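Local structure of methanol--corrinoid protein co-methyltransferase (Methanosarcina barkeri, 2I2X) at residues Tyr38-Glu42 with Cys307-Ser311; Ser54-Ile59 with Trp97-Val101; Thr66-Glu71 with Ile108-Tyr112; Ile81-His87 with Cys120-Ile126. The protein catalyses methyl transfer from methanol to the cob(I)amide bound by its partner protein MtaC, using zinc, in methanol-dependent methanogenesis. All coordinates share one frame; numbering follows the deposited sequence.

In the fold
Along the chain the segments run 38-42, 54-59, 66-71, 81-87, 97-101, 108-112, 120-126 and 307-311, so three successive strands of the TIM barrel and the two helices between them are sampled before the return at 307-311. Contacts 1 and 4 lie in the same parallel sheet, centres about 13 Å apart, and touch through the neighbouring strands 40-43 and 80-86. Contacts 2 and 3 join helices 55-76 and 95-116 at two levels about 17 Å apart, centre to centre. Contact 3 packs directly on contact 4, helix against strand, and contact 2 touches it too, G98 against H87 and H124. E86, which binds potassium, lies at the end of strand 80-86, close to the zinc.

Contact 1: residues Tyr38-Glu42 with Cys307-Ser311; sequences YTIPE and CDCWS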
# COMPACT_ATOMS: atom_id res chain seq x y z
N TYR A 38 12.93 -12.23 -17.62
CA TYR A 38 12.06 -11.16 -17.11
C TYR A 38 11.54 -11.43 -15.69
O TYR A 38 11.16 -12.56 -15.38
CB TYR A 38 10.88 -10.86 -18.05
CG TYR A 38 9.93 -12.00 -18.33
CD1 TYR A 38 10.12 -12.86 -19.42
CD2 TYR A 38 8.83 -12.21 -17.51
CE1 TYR A 38 9.22 -13.91 -19.68
CE2 TYR A 38 7.92 -13.25 -17.76
CZ TYR A 38 8.11 -14.09 -18.85
OH TYR A 38 7.16 -15.08 -19.09
N THR A 39 11.52 -10.39 -14.85
CA THR A 39 10.95 -10.51 -13.52
C THR A 39 9.43 -10.49 -13.60
O THR A 39 8.86 -9.91 -14.53
CB THR A 39 11.43 -9.37 -12.60
OG1 THR A 39 11.08 -8.10 -13.19
CG2 THR A 39 12.95 -9.44 -12.39
N ILE A 40 8.76 -11.13 -12.65
CA ILE A 40 7.30 -11.21 -12.65
C ILE A 40 6.72 -10.81 -11.30
O ILE A 40 7.19 -11.30 -10.26
CB ILE A 40 6.81 -12.63 -12.93
CG1 ILE A 40 7.33 -13.15 -14.26
CG2 ILE A 40 5.30 -12.67 -12.96
CD1 ILE A 40 7.53 -14.66 -14.23
N PRO A 41 5.70 -9.93 -11.30
CA PRO A 41 5.08 -9.62 -10.00
C PRO A 41 4.25 -10.79 -9.51
O PRO A 41 3.61 -11.48 -10.30
CB PRO A 41 4.20 -8.40 -10.31
CG PRO A 41 3.86 -8.53 -11.77
CD PRO A 41 5.06 -9.19 -12.41
N GLU A 42 4.25 -11.00 -8.20
CA GLU A 42 3.49 -12.08 -7.55
C GLU A 42 2.66 -11.44 -6.44
O GLU A 42 3.19 -11.01 -5.41
CB GLU A 42 4.43 -13.16 -7.00
CG GLU A 42 3.73 -14.35 -6.24
CD GLU A 42 4.55 -15.71 -6.22
OE1 GLU A 42 5.81 -15.73 -6.26
OE2 GLU A 42 3.91 -16.78 -6.19
N CYS A 307 16.12 -11.33 -7.69
CA CYS A 307 14.83 -11.99 -7.65
C CYS A 307 14.38 -12.41 -9.04
O CYS A 307 14.81 -11.86 -10.02
CB CYS A 307 13.77 -11.09 -7.02
SG CYS A 307 13.38 -9.63 -8.02
N ASP A 308 13.49 -13.39 -9.11
CA ASP A 308 12.83 -13.74 -10.36
C ASP A 308 11.38 -13.31 -10.30
O ASP A 308 10.82 -12.84 -11.31
CB ASP A 308 12.97 -15.23 -10.66
CG ASP A 308 14.45 -15.65 -10.80
OD1 ASP A 308 14.99 -15.59 -11.94
OD2 ASP A 308 15.08 -15.99 -9.76
N CYS A 309 10.77 -13.46 -9.13
CA CYS A 309 9.42 -12.93 -8.89
C CYS A 309 9.46 -12.01 -7.68
O CYS A 309 10.35 -12.12 -6.84
CB CYS A 309 8.39 -14.05 -8.75
SG CYS A 309 8.61 -15.32 -10.04
N TRP A 310 8.51 -11.08 -7.62
CA TRP A 310 8.57 -9.98 -6.66
C TRP A 310 7.20 -9.86 -6.05
O TRP A 310 6.21 -9.65 -6.76
CB TRP A 310 8.97 -8.71 -7.39
CG TRP A 310 9.15 -7.45 -6.60
CD1 TRP A 310 8.60 -6.23 -6.88
CD2 TRP A 310 9.99 -7.25 -5.45
NE1 TRP A 310 9.02 -5.29 -5.97
CE2 TRP A 310 9.88 -5.88 -5.08
CE3 TRP A 310 10.82 -8.09 -4.69
CZ2 TRP A 310 10.57 -5.32 -3.99
CZ3 TRP A 310 11.51 -7.54 -3.59
CH2 TRP A 310 11.37 -6.16 -3.26
N SER A 311 7.16 -10.05 -4.73
CA SER A 311 5.93 -10.17 -3.98
C SER A 311 5.67 -9.08 -2.90
O SER A 311 6.61 -8.47 -2.40
CB SER A 311 5.91 -11.56 -3.36
OG SER A 311 4.98 -11.65 -2.29
O HOH W 1 11.09 -14.56 -13.62
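E42 sets its carboxylate beside C309, with OE1 4.0 Å from C309 CB; beyond the pair the flat group is gripped by T285 at OE1 and, through a salt bridge, by R123 at OE2. That reach follows from CG lying anti to the backbone N (chi1 178°) on an extended chain. The P41 ring and the W310 indole belong to the other face of the sheet. The proline packs on L333 and C337 of helix 325-345, while the indole turns away from the partner strand to rest on V303 and M304, its NE1 hydrogen-bonded to D336. This is parallel strand pairing in a TIM barrel: strand 40-43, the first of the parallel sheet, meets 309-311, the last strand of that sheet along the chain, and so helps close the barrel. The ladder runs from I40 N to D308 O, from W310 N to I40 O, and from E42 N to W310 O, the last at 2.8 Å. Alpha carbons add weaker contacts beside these bonds: T39 CA lies 3.2 Å from D308 O, and C309 CA 3.1 Å from I40 O. At the start of the ladder a water donates to both Y38 O (2.7 Å) and D308 O (2.9 Å), bridging the segments. On the face shared by I40, C309, E42 and S311, C309 SG is 4.3 Å from I40 CB. S311 OG bonds D268, and the S311 side chain lies about 7 Å from that of the zinc ligand C269.

Contact 2: residues Ser54-Ile59 with Trp97-Val101; sequences SKEKLI and WGAEV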
# COMPACT_ATOMS: atom_id res chain seq x y z
N SER A 54 -18.67 -19.30 5.26
CA SER A 54 -18.96 -20.47 4.45
C SER A 54 -17.98 -20.58 3.31
O SER A 54 -17.36 -19.59 2.93
CB SER A 54 -20.36 -20.35 3.86
OG SER A 54 -20.44 -19.25 2.96
N LYS A 55 -17.89 -21.78 2.75
CA LYS A 55 -17.12 -22.03 1.55
C LYS A 55 -17.48 -21.10 0.40
O LYS A 55 -16.62 -20.66 -0.35
CB LYS A 55 -17.32 -23.46 1.11
CG LYS A 55 -16.43 -23.87 -0.02
CD LYS A 55 -16.58 -25.32 -0.35
CE LYS A 55 -17.77 -25.54 -1.24
NZ LYS A 55 -17.53 -26.78 -1.99
N GLU A 56 -18.75 -20.77 0.27
CA GLU A 56 -19.21 -20.02 -0.89
C GLU A 56 -18.79 -18.54 -0.81
O GLU A 56 -18.43 -17.93 -1.82
CB GLU A 56 -20.72 -20.19 -1.08
CG GLU A 56 -21.17 -21.64 -1.47
CD GLU A 56 -20.87 -22.79 -0.41
OE1 GLU A 56 -20.97 -22.59 0.85
OE2 GLU A 56 -20.53 -23.92 -0.87
N LYS A 57 -18.84 -17.98 0.40
CA LYS A 57 -18.38 -16.62 0.66
C LYS A 57 -16.87 -16.52 0.42
O LYS A 57 -16.39 -15.51 -0.10
CB LYS A 57 -18.73 -16.19 2.09
CG LYS A 57 -20.15 -15.66 2.28
CD LYS A 57 -20.62 -15.84 3.74
CE LYS A 57 -21.86 -14.99 4.03
NZ LYS A 57 -22.34 -15.12 5.45
N LEU A 58 -16.13 -17.57 0.80
CA LEU A 58 -14.70 -17.66 0.58
C LEU A 58 -14.32 -17.68 -0.90
O LEU A 58 -13.50 -16.89 -1.35
CB LEU A 58 -14.17 -18.90 1.27
CG LEU A 58 -12.69 -18.89 1.60
CD1 LEU A 58 -12.27 -17.58 2.27
CD2 LEU A 58 -12.34 -20.08 2.48
N ILE A 59 -14.94 -18.61 -1.64
CA ILE A 59 -14.81 -18.69 -3.09
C ILE A 59 -15.14 -17.35 -3.75
O ILE A 59 -14.45 -16.89 -4.65
CB ILE A 59 -15.72 -19.80 -3.66
CG1 ILE A 59 -15.15 -21.18 -3.30
CG2 ILE A 59 -15.89 -19.64 -5.18
CD1 ILE A 59 -16.07 -22.39 -3.61
N TRP A 97 -12.06 -27.59 -0.50
CA TRP A 97 -12.16 -26.13 -0.39
C TRP A 97 -11.05 -25.42 -1.17
O TRP A 97 -11.31 -24.59 -2.05
CB TRP A 97 -12.13 -25.70 1.08
CG TRP A 97 -13.42 -25.93 1.83
CD1 TRP A 97 -14.22 -27.05 1.81
CD2 TRP A 97 -14.03 -25.02 2.75
NE1 TRP A 97 -15.30 -26.87 2.62
CE2 TRP A 97 -15.21 -25.64 3.22
CE3 TRP A 97 -13.72 -23.72 3.19
CZ2 TRP A 97 -16.08 -25.01 4.13
CZ3 TRP A 97 -14.58 -23.10 4.11
CH2 TRP A 97 -15.75 -23.75 4.55
N GLY A 98 -9.81 -25.75 -0.86
CA GLY A 98 -8.69 -25.23 -1.62
C GLY A 98 -8.81 -25.55 -3.10
O GLY A 98 -8.52 -24.70 -3.93
N ALA A 99 -9.25 -26.77 -3.43
CA ALA A 99 -9.40 -27.14 -4.84
C ALA A 99 -10.38 -26.21 -5.56
O ALA A 99 -10.16 -25.81 -6.70
CB ALA A 99 -9.87 -28.57 -4.96
N GLU A 100 -11.47 -25.87 -4.89
CA GLU A 100 -12.52 -25.14 -5.52
C GLU A 100 -12.19 -23.66 -5.63
O GLU A 100 -12.56 -23.01 -6.61
CB GLU A 100 -13.85 -25.37 -4.81
CG GLU A 100 -14.49 -26.69 -5.17
CD GLU A 100 -15.78 -26.93 -4.41
OE1 GLU A 100 -16.71 -26.08 -4.48
OE2 GLU A 100 -15.86 -27.99 -3.74
N VAL A 101 -11.48 -23.13 -4.65
CA VAL A 101 -10.91 -21.80 -4.82
C VAL A 101 -9.95 -21.80 -6.02
O VAL A 101 -10.00 -20.92 -6.87
CB VAL A 101 -10.22 -21.30 -3.54
CG1 VAL A 101 -9.47 -19.99 -3.81
CG2 VAL A 101 -11.22 -21.15 -2.40
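K55 passes obliquely over one face of the W97 indole while its amine reaches past the ring to E100. The aliphatic chain makes the contact with the face: CB sits above the plane toward the rim, and CD lies 3.6 Å from the centroid of the five-membered ring, 11° off the normal, a clear CH-pi contact. With CG anti to the backbone N, K55 follows the ring and then bends at chi3 (82°), which swings NZ into the carboxylate. There the two side chains cross at about a right angle, and K55 NZ forms a salt bridge, hydrogen-bonded at 2.7 Å to both OE1 and OE2 of E100 on the syn side of each. These residues belong to neighbouring helices of the TIM barrel's outer layer, 55-76 and 95-116, whose short segments run at 35° to each other. The L58 and W97 side chains also cross at about a right angle, L58 CD2 at the ring edge 4.0 Å from W97 CE3. Replacing W97 by an alanine is likely to leave the K55 methylenes without their flat support and the lysine freer to turn away from E100. Further along, I59 CG1 meets V101 CG2 at 4.0 Å.

Contact 3: residues Thr66-Glu71 with Ile108-Tyr112; sequences TTDVME and IMEKY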
# COMPACT_ATOMS: atom_id res chain seq x y z
N THR A 66 -9.32 -12.04 -7.65
CA THR A 66 -8.75 -12.47 -8.90
C THR A 66 -9.18 -11.52 -10.01
O THR A 66 -8.35 -11.05 -10.80
CB THR A 66 -9.15 -13.92 -9.25
OG1 THR A 66 -8.87 -14.78 -8.14
CG2 THR A 66 -8.37 -14.42 -10.45
N THR A 67 -10.47 -11.22 -10.05
CA THR A 67 -10.95 -10.28 -11.02
C THR A 67 -10.25 -8.95 -10.83
O THR A 67 -9.79 -8.38 -11.79
CB THR A 67 -12.49 -10.15 -10.96
OG1 THR A 67 -13.06 -11.41 -11.33
CG2 THR A 67 -12.99 -9.05 -11.89
N ASP A 68 -10.14 -8.45 -9.61
CA ASP A 68 -9.54 -7.13 -9.39
C ASP A 68 -8.09 -6.98 -9.87
O ASP A 68 -7.71 -5.96 -10.49
CB ASP A 68 -9.63 -6.76 -7.92
CG ASP A 68 -11.03 -6.36 -7.51
OD1 ASP A 68 -11.94 -6.37 -8.39
OD2 ASP A 68 -11.23 -6.05 -6.32
N VAL A 69 -7.31 -8.01 -9.60
CA VAL A 69 -5.94 -8.13 -10.04
C VAL A 69 -5.83 -8.19 -11.57
O VAL A 69 -5.07 -7.42 -12.18
CB VAL A 69 -5.28 -9.42 -9.45
CG1 VAL A 69 -3.89 -9.61 -10.02
CG2 VAL A 69 -5.24 -9.37 -7.93
N MET A 70 -6.56 -9.11 -12.21
CA MET A 70 -6.41 -9.26 -13.66
C MET A 70 -6.83 -7.94 -14.37
O MET A 70 -6.18 -7.47 -15.30
CB MET A 70 -7.19 -10.47 -14.21
CG MET A 70 -6.80 -11.87 -13.63
SD MET A 70 -5.04 -12.28 -13.82
CE MET A 70 -4.77 -12.24 -15.60
N GLU A 71 -7.92 -7.35 -13.91
CA GLU A 71 -8.44 -6.15 -14.48
C GLU A 71 -7.36 -5.06 -14.40
O GLU A 71 -7.01 -4.46 -15.41
CB GLU A 71 -9.76 -5.75 -13.76
CG GLU A 71 -10.49 -4.53 -14.33
CD GLU A 71 -10.91 -4.67 -15.81
OE1 GLU A 71 -11.03 -5.82 -16.32
OE2 GLU A 71 -11.12 -3.59 -16.44
N ILE A 108 -11.25 -17.50 -14.09
CA ILE A 108 -11.15 -16.08 -14.40
C ILE A 108 -9.83 -15.77 -15.14
O ILE A 108 -9.83 -15.03 -16.14
CB ILE A 108 -11.29 -15.23 -13.12
CG1 ILE A 108 -12.74 -15.30 -12.62
CG2 ILE A 108 -10.78 -13.81 -13.34
CD1 ILE A 108 -12.88 -15.04 -11.14
N MET A 109 -8.74 -16.36 -14.66
CA MET A 109 -7.41 -16.14 -15.24
C MET A 109 -7.40 -16.54 -16.69
O MET A 109 -6.78 -15.86 -17.51
CB MET A 109 -6.31 -16.90 -14.46
CG MET A 109 -6.05 -16.36 -13.06
SD MET A 109 -4.78 -17.31 -12.18
CE MET A 109 -5.27 -16.94 -10.52
N GLU A 110 -8.09 -17.64 -17.00
CA GLU A 110 -8.25 -18.11 -18.41
C GLU A 110 -9.02 -17.13 -19.25
O GLU A 110 -8.61 -16.81 -20.35
CB GLU A 110 -8.91 -19.49 -18.49
CG GLU A 110 -7.92 -20.62 -18.27
CD GLU A 110 -8.51 -21.91 -17.63
OE1 GLU A 110 -9.64 -21.94 -17.11
OE2 GLU A 110 -7.79 -22.92 -17.65
N LYS A 111 -10.14 -16.63 -18.72
CA LYS A 111 -10.91 -15.66 -19.46
C LYS A 111 -10.02 -14.45 -19.87
O LYS A 111 -10.07 -14.01 -21.03
CB LYS A 111 -12.17 -15.24 -18.67
CG LYS A 111 -13.07 -14.18 -19.38
CD LYS A 111 -14.09 -13.47 -18.46
CE LYS A 111 -14.56 -12.05 -19.00
NZ LYS A 111 -13.79 -10.85 -18.46
N TYR A 112 -9.17 -13.95 -18.96
CA TYR A 112 -8.30 -12.81 -19.25
C TYR A 112 -7.18 -13.18 -20.19
O TYR A 112 -6.86 -12.40 -21.09
CB TYR A 112 -7.72 -12.19 -17.97
CG TYR A 112 -8.64 -11.21 -17.33
CD1 TYR A 112 -9.68 -11.64 -16.49
CD2 TYR A 112 -8.51 -9.83 -17.58
CE1 TYR A 112 -10.55 -10.76 -15.91
CE2 TYR A 112 -9.39 -8.92 -17.00
CZ TYR A 112 -10.40 -9.39 -16.16
OH TYR A 112 -11.27 -8.51 -15.57
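M70 and Y112 make the closest carbon contact, M70 CB lying over the middle of the phenol face. This CB is 3.5 Å from the Y112 ring centroid, 9° off the normal, a CH-pi arrangement, and the chain bends twice beyond it, so that M70 CE curls back to 3.8 Å from Y112 CB. At the far end of the same ring the hydroxyl donates to E71, with 2.8 Å from Y112 OH to E71 OE1; the oxygen uses its anti lone pair, lies in the ring plane, and belongs to a carboxylate turned 68° from that ring. A phenylalanine in place of Y112 is likely to leave E71 OE1 without this donor, the carboxylate held from its other oxygen by Q75. The setting is two adjacent helices on the outside of the TIM barrel, 55-76 and 95-116, running nearly side by side at 22°. One turn earlier T66 CG2 meets I108 CG2 at 3.8 Å and M109 CE at 4.0 Å, while I108 CD1 comes to 3.6 Å from T67 OG1. A second shell sets these groups: Y62 and E63 take the hydroxyls of T66 and T67 through their backbone carbonyls, and L83 on the barrel strand packs under T66, M70 and M109.

Contact 4: residues Ile81-His87 with Cys120-Ile126; sequences IILETEH and CALRHTI. With K (potassium ion), chain S.
The segments I81-H87 and C120-I126 lie on neighbouring parallel strands of the TIM barrel, paired in register from I81 with C120 to E86 with T125. The backbone bonds form a ladder. R123 N to L83 O (2.8 Å) is almost straight, at 177°, T85 N to R123 O is equally short, and T125 N donates to T85 O; the first rung, A121 N to I81 O at 3.4 Å, is weak. H87 N closes the series on T125 O.

One face begins with I82 against A121 and turns polar toward its C-terminal end, at E84, R123, E86 and T125. T125 OG1 donates to E84 OE2 at 2.6 Å, on the anti side, 19° out of the carboxylate plane; E84 also forms a salt bridge with K267. E84 and R123 both carry CG anti to the backbone N, which runs their chains alongside each other, E84 CG 3.6 Å from R123 CD. E84 OE2 nevertheless sits well out of the guanidinium plane, and R123 forms a salt bridge with E42 and a hydrogen bond with S162.

Apolar contacts on the opposite face join I81 to C120 and L83 to L122, whose CD1 lies 4.0 Å from L83 CB. Beyond them T85 CB approaches H124 CE1 at 3.5 Å, and Q105 and Y45 hydrogen-bond T85 OG1. The H87 ring has I126 CA over one face and bonds S92 through ND1.

Metal binding concerns E86, with E164 and E313 also binding the potassium ion, and K267 as a hydrogen-bond partner of the E86 carboxylate. The grip is uneven: E86 OE2 lies 2.3 Å from the potassium ion, whereas E86 OE1 remains 3.4 Å away.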
# COMPACT_ATOMS: atom_id res chain seq x y z
N ILE A 81 1.76 -11.78 -14.70
CA ILE A 81 1.44 -11.70 -13.31
C ILE A 81 1.25 -13.09 -12.71
O ILE A 81 0.72 -13.98 -13.38
CB ILE A 81 0.20 -10.78 -13.10
CG1 ILE A 81 0.11 -10.28 -11.64
CG2 ILE A 81 -1.06 -11.38 -13.66
CD1 ILE A 81 -0.69 -11.11 -10.81
N ILE A 82 1.67 -13.28 -11.46
CA ILE A 82 1.39 -14.53 -10.75
C ILE A 82 0.49 -14.19 -9.56
O ILE A 82 0.78 -13.21 -8.84
CB ILE A 82 2.67 -15.16 -10.20
CG1 ILE A 82 3.54 -15.67 -11.36
CG2 ILE A 82 2.35 -16.27 -9.23
CD1 ILE A 82 5.02 -15.93 -10.98
N LEU A 83 -0.57 -14.97 -9.34
CA LEU A 83 -1.37 -14.85 -8.11
C LEU A 83 -0.96 -15.94 -7.12
O LEU A 83 -0.87 -17.13 -7.48
CB LEU A 83 -2.87 -14.91 -8.42
CG LEU A 83 -3.52 -13.73 -9.20
CD1 LEU A 83 -3.37 -13.77 -10.77
CD2 LEU A 83 -5.01 -13.58 -8.81
N GLU A 84 -0.69 -15.56 -5.88
CA GLU A 84 -0.43 -16.54 -4.87
C GLU A 84 -1.54 -16.56 -3.81
O GLU A 84 -1.74 -15.56 -3.10
CB GLU A 84 0.94 -16.38 -4.22
CG GLU A 84 1.13 -17.40 -3.05
CD GLU A 84 2.38 -17.24 -2.24
OE1 GLU A 84 3.14 -16.26 -2.43
OE2 GLU A 84 2.61 -18.11 -1.37
N THR A 85 -2.20 -17.71 -3.69
CA THR A 85 -3.19 -17.94 -2.64
C THR A 85 -2.60 -18.75 -1.50
O THR A 85 -2.34 -19.95 -1.65
CB THR A 85 -4.44 -18.68 -3.19
OG1 THR A 85 -4.92 -18.00 -4.36
CG2 THR A 85 -5.55 -18.74 -2.17
N GLU A 86 -2.37 -18.10 -0.36
CA GLU A 86 -1.95 -18.80 0.85
C GLU A 86 -3.16 -19.30 1.56
O GLU A 86 -3.86 -18.51 2.17
CB GLU A 86 -1.19 -17.89 1.79
CG GLU A 86 0.12 -17.43 1.18
CD GLU A 86 0.95 -16.59 2.10
OE1 GLU A 86 0.48 -15.52 2.56
OE2 GLU A 86 2.10 -16.98 2.38
N HIS A 87 -3.40 -20.60 1.54
CA HIS A 87 -4.55 -21.21 2.23
C HIS A 87 -4.79 -20.63 3.61
O HIS A 87 -3.88 -20.58 4.41
CB HIS A 87 -4.37 -22.73 2.31
CG HIS A 87 -4.61 -23.44 1.01
ND1 HIS A 87 -4.96 -24.77 0.94
CD2 HIS A 87 -4.58 -23.00 -0.27
CE1 HIS A 87 -5.11 -25.12 -0.32
NE2 HIS A 87 -4.88 -24.07 -1.08
N CYS A 120 0.05 -15.52 -17.13
CA CYS A 120 -0.13 -15.64 -15.69
C CYS A 120 -0.04 -17.09 -15.19
O CYS A 120 -0.14 -18.04 -15.98
CB CYS A 120 -1.47 -15.06 -15.31
SG CYS A 120 -2.75 -15.72 -16.33
N ALA A 121 0.17 -17.25 -13.89
CA ALA A 121 0.26 -18.58 -13.28
C ALA A 121 -0.31 -18.46 -11.89
O ALA A 121 -0.33 -17.38 -11.31
CB ALA A 121 1.73 -19.10 -13.24
N LEU A 122 -0.83 -19.55 -11.37
CA LEU A 122 -1.44 -19.54 -10.08
C LEU A 122 -0.65 -20.39 -9.06
O LEU A 122 -0.36 -21.55 -9.29
CB LEU A 122 -2.90 -20.00 -10.19
CG LEU A 122 -3.66 -20.17 -8.87
CD1 LEU A 122 -3.79 -18.83 -8.16
CD2 LEU A 122 -5.00 -20.84 -9.08
N ARG A 123 -0.29 -19.80 -7.94
CA ARG A 123 0.41 -20.52 -6.93
C ARG A 123 -0.51 -20.68 -5.75
O ARG A 123 -1.11 -19.70 -5.30
CB ARG A 123 1.61 -19.73 -6.50
CG ARG A 123 2.35 -20.30 -5.32
CD ARG A 123 3.44 -19.31 -5.02
NE ARG A 123 4.66 -19.97 -4.68
CZ ARG A 123 5.86 -19.59 -5.07
NH1 ARG A 123 6.05 -18.52 -5.83
NH2 ARG A 123 6.89 -20.31 -4.67
N HIS A 124 -0.62 -21.93 -5.28
CA HIS A 124 -1.32 -22.24 -4.07
C HIS A 124 -0.31 -22.72 -3.07
O HIS A 124 0.51 -23.58 -3.37
CB HIS A 124 -2.36 -23.34 -4.32
CG HIS A 124 -3.76 -22.83 -4.42
ND1 HIS A 124 -4.10 -21.71 -5.16
CD2 HIS A 124 -4.91 -23.26 -3.85
CE1 HIS A 124 -5.40 -21.50 -5.06
NE2 HIS A 124 -5.90 -22.41 -4.26
N THR A 125 -0.39 -22.14 -1.88
CA THR A 125 0.46 -22.48 -0.76
C THR A 125 -0.43 -23.15 0.31
O THR A 125 -1.19 -22.47 1.04
CB THR A 125 1.11 -21.20 -0.19
OG1 THR A 125 1.91 -20.61 -1.21
CG2 THR A 125 1.98 -21.49 1.06
N ILE A 126 -0.32 -24.48 0.38
CA ILE A 126 -1.09 -25.29 1.31
C ILE A 126 -0.66 -24.86 2.71
O ILE A 126 0.48 -24.45 2.93
CB ILE A 126 -0.83 -26.79 1.01
CG1 ILE A 126 -1.66 -27.26 -0.20
CG2 ILE A 126 -1.17 -27.74 2.21
CD1 ILE A 126 -1.58 -26.39 -1.45
K K S . 3.31 -16.26 4.25